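Nucleoside kinase (Methanococcus jannaschii, PDB 2C49) catalyses the metal-dependent transfer of phosphate from ATP to nucleosides, with inosine, guanosine and cytidine preferred, yielding nucleoside monophosphates. Local coordinates at residues 105-110 with 240-245; 234-239 with 276-281; 246-251 with 271-276. All coordinates share one frame; numbering follows the deposited sequence.

Contact 1: residues 105-110 with 240-245. With ANP (phosphoaminophosphonic acid-adenylate ester), chain F.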
loop_
_atom_site.group_PDB
_atom_site.type_symbol
_atom_site.label_atom_id
_atom_site.label_comp_id
_atom_site.label_asym_id
_atom_site.label_seq_id
_atom_site.Cartn_x
_atom_site.Cartn_y
_atom_site.Cartn_z
ATOM N N LYS A 105 7.413 17.554 1.690
ATOM C CA LYS A 105 8.149 18.557 0.909
ATOM C C LYS A 105 9.464 18.995 1.556
ATOM O O LYS A 105 10.355 19.523 0.877
ATOM C CB LYS A 105 7.260 19.777 0.616
ATOM C CG LYS A 105 7.091 20.720 1.793
ATOM C CD LYS A 105 5.945 21.706 1.596
ATOM C CE LYS A 105 5.683 22.478 2.886
ATOM N NZ LYS A 105 4.303 23.050 2.915
ATOM N N ASP A 106 9.569 18.775 2.868
ATOM C CA ASP A 106 10.775 19.088 3.639
ATOM C C ASP A 106 11.588 17.802 3.889
ATOM O O ASP A 106 12.411 17.754 4.808
ATOM C CB ASP A 106 10.414 19.751 4.983
ATOM C CG ASP A 106 9.576 21.013 4.832
ATOM O OD1 ASP A 106 9.958 21.913 4.044
ATOM O OD2 ASP A 106 8.535 21.213 5.504
ATOM N N ASN A 107 11.347 16.776 3.064
ATOM C CA ASN A 107 11.935 15.432 3.212
ATOM C C ASN A 107 11.932 14.805 4.621
ATOM O O ASN A 107 12.814 14.006 4.978
ATOM C CB ASN A 107 13.331 15.320 2.555
ATOM C CG ASN A 107 13.339 15.779 1.098
ATOM O OD1 ASN A 107 12.651 15.216 0.247
ATOM N ND2 ASN A 107 14.126 16.812 0.813
ATOM N N ASN A 108 10.937 15.171 5.420
ATOM C CA ASN A 108 10.510 14.312 6.515
ATOM C C ASN A 108 9.865 13.056 5.916
ATOM O O ASN A 108 9.280 13.115 4.829
ATOM C CB ASN A 108 9.515 15.051 7.413
ATOM C CG ASN A 108 10.102 16.332 7.996
ATOM O OD1 ASN A 108 11.125 16.300 8.679
ATOM N ND2 ASN A 108 9.458 17.466 7.722
ATOM N N GLN A 109 9.970 11.928 6.621
ATOM C CA GLN A 109 9.334 10.684 6.178
ATOM C C GLN A 109 8.569 9.968 7.298
ATOM O O GLN A 109 8.933 10.034 8.465
ATOM C CB GLN A 109 10.366 9.716 5.570
ATOM C CG GLN A 109 11.174 10.285 4.373
ATOM C CD GLN A 109 11.900 9.201 3.595
ATOM O OE1 GLN A 109 11.550 8.909 2.444
ATOM N NE2 GLN A 109 12.906 8.593 4.217
ATOM N N ILE A 110 7.496 9.293 6.927
ATOM C CA ILE A 110 6.810 8.409 7.844
ATOM C C ILE A 110 6.751 7.063 7.151
ATOM O O ILE A 110 6.749 6.995 5.929
ATOM C CB ILE A 110 5.398 8.936 8.212
ATOM C CG1 ILE A 110 4.490 9.067 6.976
ATOM C CG2 ILE A 110 5.498 10.296 8.940
ATOM C CD1 ILE A 110 3.055 9.624 7.301
ATOM N N ILE A 240 16.269 13.266 -5.384
ATOM C CA ILE A 240 14.984 12.732 -5.836
ATOM C C ILE A 240 14.254 12.031 -4.690
ATOM O O ILE A 240 13.045 12.206 -4.510
ATOM C CB ILE A 240 15.191 11.754 -7.040
ATOM C CG1 ILE A 240 15.862 12.466 -8.233
ATOM C CG2 ILE A 240 13.872 11.064 -7.454
ATOM C CD1 ILE A 240 14.994 13.497 -8.968
ATOM N N ASP A 241 15.017 11.250 -3.920
ATOM C CA ASP A 241 14.471 10.393 -2.870
ATOM C C ASP A 241 15.507 10.154 -1.755
ATOM O O ASP A 241 16.529 9.537 -2.005
ATOM C CB ASP A 241 14.054 9.050 -3.497
ATOM C CG ASP A 241 13.660 8.017 -2.481
ATOM O OD1 ASP A 241 13.189 8.401 -1.380
ATOM O OD2 ASP A 241 13.793 6.785 -2.696
ATOM N N PRO A 242 15.239 10.635 -0.535
ATOM C CA PRO A 242 16.162 10.446 0.606
ATOM C C PRO A 242 16.169 9.038 1.213
ATOM O O PRO A 242 17.040 8.743 2.032
ATOM C CB PRO A 242 15.614 11.415 1.647
ATOM C CG PRO A 242 14.133 11.450 1.343
ATOM C CD PRO A 242 14.045 11.416 -0.153
ATOM N N THR A 243 15.216 8.192 0.819
ATOM C CA THR A 243 14.996 6.887 1.467
ATOM C C THR A 243 16.250 5.989 1.585
ATOM O O THR A 243 16.569 5.493 2.658
ATOM C CB THR A 243 13.845 6.123 0.782
ATOM O OG1 THR A 243 12.687 6.966 0.712
ATOM C CG2 THR A 243 13.399 4.896 1.654
ATOM N N GLY A 244 16.976 5.793 0.502
ATOM C CA GLY A 244 18.135 4.901 0.572
ATOM C C GLY A 244 19.393 5.501 1.219
ATOM O O GLY A 244 20.372 4.786 1.391
ATOM N N ALA A 245 19.374 6.802 1.566
ATOM C CA ALA A 245 20.570 7.465 2.096
ATOM C C ALA A 245 21.183 6.749 3.308
ATOM O O ALA A 245 22.405 6.562 3.342
ATOM C CB ALA A 245 20.303 8.942 2.433
HETATM P PG ANP F . 15.084 8.030 6.161
HETATM O O1G ANP F . 14.725 6.958 5.037
HETATM O O2G ANP F . 13.896 9.054 6.402
HETATM O O3G ANP F . 15.347 7.227 7.514
HETATM P PB ANP F . 17.326 9.705 7.039
HETATM O O1B ANP F . 16.338 10.678 7.821
HETATM O O2B ANP F . 17.595 8.401 7.933
HETATM N N3B ANP F . 16.474 8.993 5.694
HETATM P PA ANP F . 20.095 10.070 7.165
HETATM O O1A ANP F . 20.529 10.673 8.577
HETATM O O2A ANP F . 20.134 8.476 7.225
HETATM O O3A ANP F . 18.659 10.550 6.601
HETATM O "O5'" ANP F . 21.194 10.527 6.077
HETATM C "C5'" ANP F . 22.265 9.613 5.974
HETATM C "C4'" ANP F . 23.413 10.256 5.234
HETATM O "O4'" ANP F . 23.227 10.295 3.808
HETATM C "C3'" ANP F . 23.882 11.634 5.686
HETATM O "O3'" ANP F . 24.778 11.699 6.764
HETATM C "C2'" ANP F . 24.252 12.362 4.410
HETATM O "O2'" ANP F . 25.665 12.193 4.256
HETATM C "C1'" ANP F . 23.711 11.521 3.267
HETATM N N9 ANP F . 22.586 12.355 2.779
HETATM C C8 ANP F . 21.357 12.533 3.341
HETATM N N7 ANP F . 20.551 13.406 2.658
HETATM C C5 ANP F . 21.300 13.811 1.621
HETATM C C6 ANP F . 21.175 14.717 0.463
HETATM N N6 ANP F . 19.990 15.361 0.318
HETATM N N1 ANP F . 22.211 14.849 -0.413
HETATM C C2 ANP F . 23.394 14.204 -0.292
HETATM N N3 ANP F . 23.641 13.340 0.726
HETATM C C4 ANP F . 22.588 13.141 1.714
#

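Contact 2: residues 234-239 with 276-281. With ANP (phosphoaminophosphonic acid-adenylate ester), chain F.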
loop_
_atom_site.group_PDB
_atom_site.type_symbol
_atom_site.label_atom_id
_atom_site.label_comp_id
_atom_site.label_asym_id
_atom_site.label_seq_id
_atom_site.Cartn_x
_atom_site.Cartn_y
_atom_site.Cartn_z
ATOM N N ILE A 234 27.922 15.451 1.461
ATOM C CA ILE A 234 28.542 15.577 0.159
ATOM C C ILE A 234 27.400 15.792 -0.793
ATOM O O ILE A 234 26.471 14.976 -0.851
ATOM C CB ILE A 234 29.357 14.287 -0.175
ATOM C CG1 ILE A 234 30.722 14.335 0.523
ATOM C CG2 ILE A 234 29.505 14.089 -1.692
ATOM C CD1 ILE A 234 31.379 13.011 0.771
ATOM N N LYS A 235 27.434 16.923 -1.496
ATOM C CA LYS A 235 26.419 17.235 -2.491
ATOM C C LYS A 235 26.102 16.018 -3.401
ATOM O O LYS A 235 26.990 15.277 -3.856
ATOM C CB LYS A 235 26.851 18.449 -3.345
ATOM C CG LYS A 235 26.094 19.740 -2.957
ATOM C CD LYS A 235 26.688 20.973 -3.635
ATOM C CE LYS A 235 26.763 22.149 -2.664
ATOM N NZ LYS A 235 26.125 23.381 -3.219
ATOM N N ALA A 236 24.813 15.824 -3.632
ATOM C CA ALA A 236 24.333 14.978 -4.712
ATOM C C ALA A 236 24.016 15.875 -5.921
ATOM O O ALA A 236 24.110 17.106 -5.840
ATOM C CB ALA A 236 23.069 14.260 -4.267
ATOM N N GLY A 237 23.685 15.283 -7.141
ATOM C CA GLY A 237 23.085 15.906 -8.306
ATOM C C GLY A 237 21.585 15.675 -8.319
ATOM O O GLY A 237 21.130 14.570 -8.621
ATOM N N LYS A 238 20.822 16.719 -7.990
ATOM C CA LYS A 238 19.353 16.646 -7.900
ATOM C C LYS A 238 18.829 15.545 -6.963
ATOM O O LYS A 238 18.822 14.360 -7.321
ATOM C CB LYS A 238 18.707 16.546 -9.292
ATOM C CG LYS A 238 18.478 17.887 -9.965
ATOM C CD LYS A 238 18.725 17.804 -11.464
ATOM C CE LYS A 238 19.617 18.939 -11.938
ATOM N NZ LYS A 238 19.720 18.978 -13.423
ATOM N N VAL A 239 18.399 15.947 -5.765
ATOM C CA VAL A 239 17.849 15.019 -4.766
ATOM C C VAL A 239 16.431 14.592 -5.158
ATOM O O VAL A 239 15.529 15.425 -5.276
ATOM C CB VAL A 239 17.841 15.643 -3.342
ATOM C CG1 VAL A 239 17.288 14.662 -2.317
ATOM C CG2 VAL A 239 19.239 16.102 -2.945
ATOM N N PHE A 276 24.950 9.526 -4.143
ATOM C CA PHE A 276 24.545 8.897 -5.402
ATOM C C PHE A 276 23.141 8.272 -5.317
ATOM O O PHE A 276 22.333 8.417 -6.232
ATOM C CB PHE A 276 25.538 7.800 -5.806
ATOM C CG PHE A 276 26.784 8.320 -6.449
ATOM C CD1 PHE A 276 27.965 8.423 -5.710
ATOM C CD2 PHE A 276 26.791 8.692 -7.798
ATOM C CE1 PHE A 276 29.142 8.914 -6.315
ATOM C CE2 PHE A 276 27.967 9.162 -8.408
ATOM C CZ PHE A 276 29.145 9.268 -7.653
ATOM N N VAL A 277 22.880 7.582 -4.213
ATOM C CA VAL A 277 21.615 6.851 -4.020
ATOM C C VAL A 277 20.404 7.786 -4.006
ATOM O O VAL A 277 19.378 7.475 -4.636
ATOM C CB VAL A 277 21.692 5.921 -2.764
ATOM C CG1 VAL A 277 20.329 5.317 -2.368
ATOM C CG2 VAL A 277 22.716 4.806 -2.995
ATOM N N VAL A 278 20.520 8.926 -3.314
ATOM C CA VAL A 278 19.442 9.944 -3.275
ATOM C C VAL A 278 19.075 10.614 -4.626
ATOM O O VAL A 278 18.146 11.417 -4.700
ATOM C CB VAL A 278 19.728 11.077 -2.228
ATOM C CG1 VAL A 278 19.916 10.531 -0.838
ATOM C CG2 VAL A 278 20.924 11.965 -2.664
ATOM N N GLU A 279 19.821 10.302 -5.676
ATOM C CA GLU A 279 19.553 10.836 -7.009
ATOM C C GLU A 279 18.471 10.055 -7.761
ATOM O O GLU A 279 18.101 10.440 -8.847
ATOM C CB GLU A 279 20.844 10.884 -7.853
ATOM C CG GLU A 279 22.011 11.600 -7.178
ATOM C CD GLU A 279 23.159 11.885 -8.133
ATOM O OE1 GLU A 279 23.067 11.499 -9.310
ATOM O OE2 GLU A 279 24.157 12.489 -7.706
ATOM N N ALA A 280 17.980 8.956 -7.191
ATOM C CA ALA A 280 16.898 8.193 -7.841
ATOM C C ALA A 280 15.964 7.624 -6.785
ATOM O O ALA A 280 16.365 7.485 -5.632
ATOM C CB ALA A 280 17.480 7.054 -8.727
ATOM N N LYS A 281 14.720 7.330 -7.154
ATOM C CA LYS A 281 13.790 6.695 -6.214
ATOM C C LYS A 281 14.094 5.203 -6.124
ATOM O O LYS A 281 14.394 4.558 -7.124
ATOM C CB LYS A 281 12.321 6.918 -6.631
ATOM C CG LYS A 281 11.279 6.484 -5.610
ATOM C CD LYS A 281 9.877 6.992 -6.034
ATOM C CE LYS A 281 9.456 8.199 -5.197
ATOM N NZ LYS A 281 8.050 8.531 -5.479
HETATM P PG ANP F . 15.084 8.030 6.161
HETATM O O1G ANP F . 14.725 6.958 5.037
HETATM O O2G ANP F . 13.896 9.054 6.402
HETATM O O3G ANP F . 15.347 7.227 7.514
HETATM P PB ANP F . 17.326 9.705 7.039
HETATM O O1B ANP F . 16.338 10.678 7.821
HETATM O O2B ANP F . 17.595 8.401 7.933
HETATM N N3B ANP F . 16.474 8.993 5.694
HETATM P PA ANP F . 20.095 10.070 7.165
HETATM O O1A ANP F . 20.529 10.673 8.577
HETATM O O2A ANP F . 20.134 8.476 7.225
HETATM O O3A ANP F . 18.659 10.550 6.601
HETATM O "O5'" ANP F . 21.194 10.527 6.077
HETATM C "C5'" ANP F . 22.265 9.613 5.974
HETATM C "C4'" ANP F . 23.413 10.256 5.234
HETATM O "O4'" ANP F . 23.227 10.295 3.808
HETATM C "C3'" ANP F . 23.882 11.634 5.686
HETATM O "O3'" ANP F . 24.778 11.699 6.764
HETATM C "C2'" ANP F . 24.252 12.362 4.410
HETATM O "O2'" ANP F . 25.665 12.193 4.256
HETATM C "C1'" ANP F . 23.711 11.521 3.267
HETATM N N9 ANP F . 22.586 12.355 2.779
HETATM C C8 ANP F . 21.357 12.533 3.341
HETATM N N7 ANP F . 20.551 13.406 2.658
HETATM C C5 ANP F . 21.300 13.811 1.621
HETATM C C6 ANP F . 21.175 14.717 0.463
HETATM N N6 ANP F . 19.990 15.361 0.318
HETATM N N1 ANP F . 22.211 14.849 -0.413
HETATM C C2 ANP F . 23.394 14.204 -0.292
HETATM N N3 ANP F . 23.641 13.340 0.726
HETATM C C4 ANP F . 22.588 13.141 1.714
#

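Contact 3: residues 246-251 with 271-276. With ANP (phosphoaminophosphonic acid-adenylate ester), chain F; ADN (adenosine), chain C.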
loop_
_atom_site.group_PDB
_atom_site.type_symbol
_atom_site.label_atom_id
_atom_site.label_comp_id
_atom_site.label_asym_id
_atom_site.label_seq_id
_atom_site.Cartn_x
_atom_site.Cartn_y
_atom_site.Cartn_z
ATOM N N GLY A 246 20.348 6.323 4.258
ATOM C CA GLY A 246 20.839 5.804 5.535
ATOM C C GLY A 246 21.607 4.499 5.341
ATOM O O GLY A 246 22.791 4.342 5.736
ATOM N N ASP A 247 20.942 3.540 4.717
ATOM C CA ASP A 247 21.585 2.256 4.481
ATOM C C ASP A 247 22.812 2.326 3.562
ATOM O O ASP A 247 23.770 1.581 3.782
ATOM C CB ASP A 247 20.578 1.227 3.968
ATOM C CG ASP A 247 19.436 1.044 4.917
ATOM O OD1 ASP A 247 19.672 1.127 6.166
ATOM O OD2 ASP A 247 18.280 0.815 4.509
ATOM N N SER A 248 22.787 3.189 2.536
ATOM C CA SER A 248 23.938 3.264 1.606
ATOM C C SER A 248 25.148 3.928 2.312
ATOM O O SER A 248 26.302 3.590 2.035
ATOM C CB SER A 248 23.585 3.972 0.283
ATOM O OG SER A 248 23.325 5.358 0.443
ATOM N N TYR A 249 24.869 4.814 3.270
ATOM C CA TYR A 249 25.939 5.346 4.126
ATOM C C TYR A 249 26.628 4.207 4.905
ATOM O O TYR A 249 27.867 4.117 4.902
ATOM C CB TYR A 249 25.391 6.389 5.079
ATOM C CG TYR A 249 26.449 7.070 5.941
ATOM C CD1 TYR A 249 26.924 8.354 5.609
ATOM C CD2 TYR A 249 26.955 6.449 7.088
ATOM C CE1 TYR A 249 27.877 9.009 6.395
ATOM C CE2 TYR A 249 27.903 7.092 7.886
ATOM C CZ TYR A 249 28.361 8.368 7.535
ATOM O OH TYR A 249 29.289 8.991 8.331
ATOM N N ARG A 250 25.843 3.319 5.558
ATOM C CA ARG A 250 26.431 2.154 6.226
ATOM C C ARG A 250 27.178 1.258 5.257
ATOM O O ARG A 250 28.253 0.750 5.609
ATOM C CB ARG A 250 25.402 1.275 7.004
ATOM C CG ARG A 250 24.933 1.901 8.308
ATOM C CD ARG A 250 24.111 3.138 8.043
ATOM N NE ARG A 250 23.259 3.530 9.138
ATOM C CZ ARG A 250 22.786 4.755 9.302
ATOM N NH1 ARG A 250 23.053 5.726 8.415
ATOM N NH2 ARG A 250 22.068 5.011 10.377
ATOM N N ALA A 251 26.629 1.063 4.043
ATOM C CA ALA A 251 27.310 0.230 3.032
ATOM C C ALA A 251 28.685 0.836 2.702
ATOM O O ALA A 251 29.700 0.128 2.608
ATOM C CB ALA A 251 26.430 0.099 1.714
ATOM N N ALA A 271 29.285 9.014 3.116
ATOM C CA ALA A 271 28.573 10.222 2.723
ATOM C C ALA A 271 28.481 10.345 1.209
ATOM O O ALA A 271 27.435 10.783 0.689
ATOM C CB ALA A 271 29.213 11.461 3.330
ATOM N N ALA A 272 29.556 9.968 0.509
ATOM C CA ALA A 272 29.586 10.078 -0.953
ATOM C C ALA A 272 28.774 8.977 -1.619
ATOM O O ALA A 272 28.246 9.184 -2.717
ATOM C CB ALA A 272 31.031 10.096 -1.484
ATOM N N THR A 273 28.652 7.831 -0.944
ATOM C CA THR A 273 27.833 6.731 -1.441
ATOM C C THR A 273 26.382 7.170 -1.398
ATOM O O THR A 273 25.670 7.024 -2.392
ATOM C CB THR A 273 28.012 5.462 -0.590
ATOM O OG1 THR A 273 29.388 5.060 -0.625
ATOM C CG2 THR A 273 27.249 4.276 -1.211
ATOM N N ALA A 274 25.969 7.732 -0.263
ATOM C CA ALA A 274 24.596 8.203 -0.076
ATOM C C ALA A 274 24.186 9.302 -1.079
ATOM O O ALA A 274 23.031 9.338 -1.551
ATOM C CB ALA A 274 24.370 8.643 1.380
ATOM N N SER A 275 25.140 10.176 -1.427
ATOM C CA SER A 275 24.892 11.238 -2.398
ATOM C C SER A 275 24.497 10.732 -3.781
ATOM O O SER A 275 23.791 11.424 -4.509
ATOM C CB SER A 275 26.085 12.208 -2.490
ATOM O OG SER A 275 27.162 11.619 -3.214
ATOM N N PHE A 276 24.950 9.526 -4.143
ATOM C CA PHE A 276 24.545 8.897 -5.402
ATOM C C PHE A 276 23.141 8.272 -5.317
ATOM O O PHE A 276 22.333 8.417 -6.232
ATOM C CB PHE A 276 25.538 7.800 -5.806
ATOM C CG PHE A 276 26.784 8.320 -6.449
ATOM C CD1 PHE A 276 27.965 8.423 -5.710
ATOM C CD2 PHE A 276 26.791 8.692 -7.798
ATOM C CE1 PHE A 276 29.142 8.914 -6.315
ATOM C CE2 PHE A 276 27.967 9.162 -8.408
ATOM C CZ PHE A 276 29.145 9.268 -7.653
HETATM P PG ANP F . 15.084 8.030 6.161
HETATM O O1G ANP F . 14.725 6.958 5.037
HETATM O O2G ANP F . 13.896 9.054 6.402
HETATM O O3G ANP F . 15.347 7.227 7.514
HETATM P PB ANP F . 17.326 9.705 7.039
HETATM O O1B ANP F . 16.338 10.678 7.821
HETATM O O2B ANP F . 17.595 8.401 7.933
HETATM N N3B ANP F . 16.474 8.993 5.694
HETATM P PA ANP F . 20.095 10.070 7.165
HETATM O O1A ANP F . 20.529 10.673 8.577
HETATM O O2A ANP F . 20.134 8.476 7.225
HETATM O O3A ANP F . 18.659 10.550 6.601
HETATM O "O5'" ANP F . 21.194 10.527 6.077
HETATM C "C5'" ANP F . 22.265 9.613 5.974
HETATM C "C4'" ANP F . 23.413 10.256 5.234
HETATM O "O4'" ANP F . 23.227 10.295 3.808
HETATM C "C3'" ANP F . 23.882 11.634 5.686
HETATM O "O3'" ANP F . 24.778 11.699 6.764
HETATM C "C2'" ANP F . 24.252 12.362 4.410
HETATM O "O2'" ANP F . 25.665 12.193 4.256
HETATM C "C1'" ANP F . 23.711 11.521 3.267
HETATM N N9 ANP F . 22.586 12.355 2.779
HETATM C C8 ANP F . 21.357 12.533 3.341
HETATM N N7 ANP F . 20.551 13.406 2.658
HETATM C C5 ANP F . 21.300 13.811 1.621
HETATM C C6 ANP F . 21.175 14.717 0.463
HETATM N N6 ANP F . 19.990 15.361 0.318
HETATM N N1 ANP F . 22.211 14.849 -0.413
HETATM C C2 ANP F . 23.394 14.204 -0.292
HETATM N N3 ANP F . 23.641 13.340 0.726
HETATM C C4 ANP F . 22.588 13.141 1.714
HETATM O "O5'" ADN C . 16.262 2.020 5.481
HETATM C "C5'" ADN C . 15.311 2.194 4.431
HETATM C "C4'" ADN C . 14.493 0.900 4.386
HETATM O "O4'" ADN C . 13.871 0.588 5.632
HETATM C "C3'" ADN C . 13.486 0.595 3.255
HETATM O "O3'" ADN C . 13.987 -0.156 2.150
HETATM C "C2'" ADN C . 12.284 -0.093 3.929
HETATM O "O2'" ADN C . 12.063 -1.439 3.515
HETATM C "C1'" ADN C . 12.661 -0.138 5.409
HETATM N N9 ADN C . 11.642 0.244 6.359
HETATM C C8 ADN C . 10.766 1.276 6.296
HETATM N N7 ADN C . 10.001 1.310 7.431
HETATM C C5 ADN C . 10.420 0.327 8.233
HETATM C C6 ADN C . 10.132 -0.278 9.537
HETATM N N6 ADN C . 9.184 0.281 10.268
HETATM N N1 ADN C . 10.817 -1.360 9.982
HETATM C C2 ADN C . 11.821 -1.935 9.280
HETATM N N3 ADN C . 12.189 -1.460 8.079
HETATM C C4 ADN C . 11.477 -0.345 7.523
#

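Contact 1: residues 105-110 with 240-245
Gln109 crosses to Pro242 and Thr243 with the amide end of its side chain, and these three residues account for most of the 180 Å² buried here. With CG anti to the carbonyl carbon (chi1 -57°) and the chain extended beyond it, Gln109 lays OE1 near the proline ring, 3.8 Å from Pro242 CG. The same oxygen lies 2.8 Å from Thr243 OG1, the two side chains meeting at about a right angle, and it is also hydrogen-bonded to Thr103 OG1 on the adjoining strand. Thr243 OG1 has a second oxygen neighbour, Asp241 OD1 at 2.6 Å, and its single proton can serve one of the two at a time. Asp241 OD1 in addition accepts from Thr243 N at 3.0 Å, from above the carboxylate plane, which makes an Asx turn. A type I turn follows from Pro242 to Ala245. This is the start of the Gly-Ala-Gly-Asp signature of the PfkB kinases, leading into helix 245-258, while 105-110 holds the turn between strands 98-103 and 109-114 and the first residues of the latter, within this chain an edge strand of the small sheet that lids the active site in this family. The exposed Asn107 packs loosely across Pro242, OD1 standing 4.1 Å from Pro242 CD. Gln109 is part of the ATP site, and its NE2 faces the gamma-phosphate of the bound analogue, but the modelled approach is implausibly short, so its nature is doubtful. The backbone N of Gln109 is hydrogen-bonded to Asn29 of the second subunit.

Contact 2: residues 234-239 with 276-281
Glu279 turns CG anti to its own carbonyl carbon (chi1 -52°) and keeps the rest of the chain extended, which carries the carboxylate alongside the backbone of Gly237. There OE2 accepts from Gly237 N at 2.9 Å in a nearly straight bond (169°), with the N-H arriving from above the carboxylate plane. The aliphatic part of the side chain lies against the same glycine, Glu279 CG being 3.4 Å from Gly237 O. A salt bridge to Arg296 gives OE2 a second partner, so one carboxylate oxygen joins the loop to the C-terminal helix 290-299. Replacing this glutamate by an alanine removes the carboxylate, which would probably leave Gly237 N and the Arg296 guanidinium without this mate and the loop freer to shift. Val278 has CG2 in the crowded position between backbone N and carbonyl carbon, which directs that methyl at Ala236 CB, 3.5 Å away. These two segments, the loop 234-239 and the end of helix 263-277 with its type I turn from Val277 to Ala280, border the adenine pocket of the PfkB fold. Val278 CG2 lies 3.9 Å from N1 of the bound ATP analogue. On the same base, Val239 CG2 packs 3.4 Å from N6, and the carbonyl oxygen of Ile234 approaches C2. Val239 CG1 lies 4.3 Å from Val278 CB, while Val278 O accepts backbone bonds from Ile240 and Asp241, which fixes the chain just beyond Val239. Lys238 takes part through its backbone, its carbonyl oxygen lying near Glu279 CA.

Contact 3: residues 246-251 with 271-276
Ser248 presses its hydroxyl against the backbone of Ala274, OG lying 3.2 Å from Ala274 CA. The oxygen sits between backbone N and carbonyl carbon (chi1 68°), where it is also within bonding reach of Gly244 O and Ala245 O one turn back. Beside it, Thr273 directs CG2 at Ser248 O, 3.5 Å away, while its hydroxyl bonds to Ile269 O in its own helix. Tyr249 swings its ring out with CG anti to the backbone N (chi1 -176°) and meets Ala271 obliquely, CD1 standing 3.5 Å from Ala271 N; its OH is hydrogen-bonded to Ser220 OG. Small residues at this crossing let the short helical segments approach to 7.4 Å between axes, at 140° between their directions. Helix 245-258 carries the catalytic end of the PfkB signature, the helix start that forms the anion hole in this family. In Asp247, the probable proton acceptor, OD2 accepts a hydrogen bond from O5' of the bound adenosine at 2.5 Å. Asn47 ND2 is also hydrogen-bonded to Asp247 OD2. Arg250, which probably stabilises the transition state, is set by a salt bridge from NE to Asp160. Helix 263-277 offers Ala274 to the nucleotide, its CB 3.2 Å from the ribose O4' of the ATP analogue, with Ala271 CB near the O2' hydroxyl.

In the fold
All three contacts border the ATP analogue, yet each meets a different part of it: contact 1 chiefly the gamma-phosphate end, contact 2 the adenine, contact 3 chiefly the ribose. Contacts 1 and 3 are buried, whereas contact 2 lies largely at the surface. Their chemistry follows: contact 1 centres on polar oxygens at the lid, contact 2 combines a carboxylate-to-backbone bond with methyl packing, and contact 3 is close helix packing without a cross-helix bond. The loop before helix 245-258 supplies one segment each to contacts 1 and 2, so the two adjoin directly along the chain. Contacts 2 and 3 share Phe276 and helix 263-277, contact 3 being nested within the chain loop closed by contact 2.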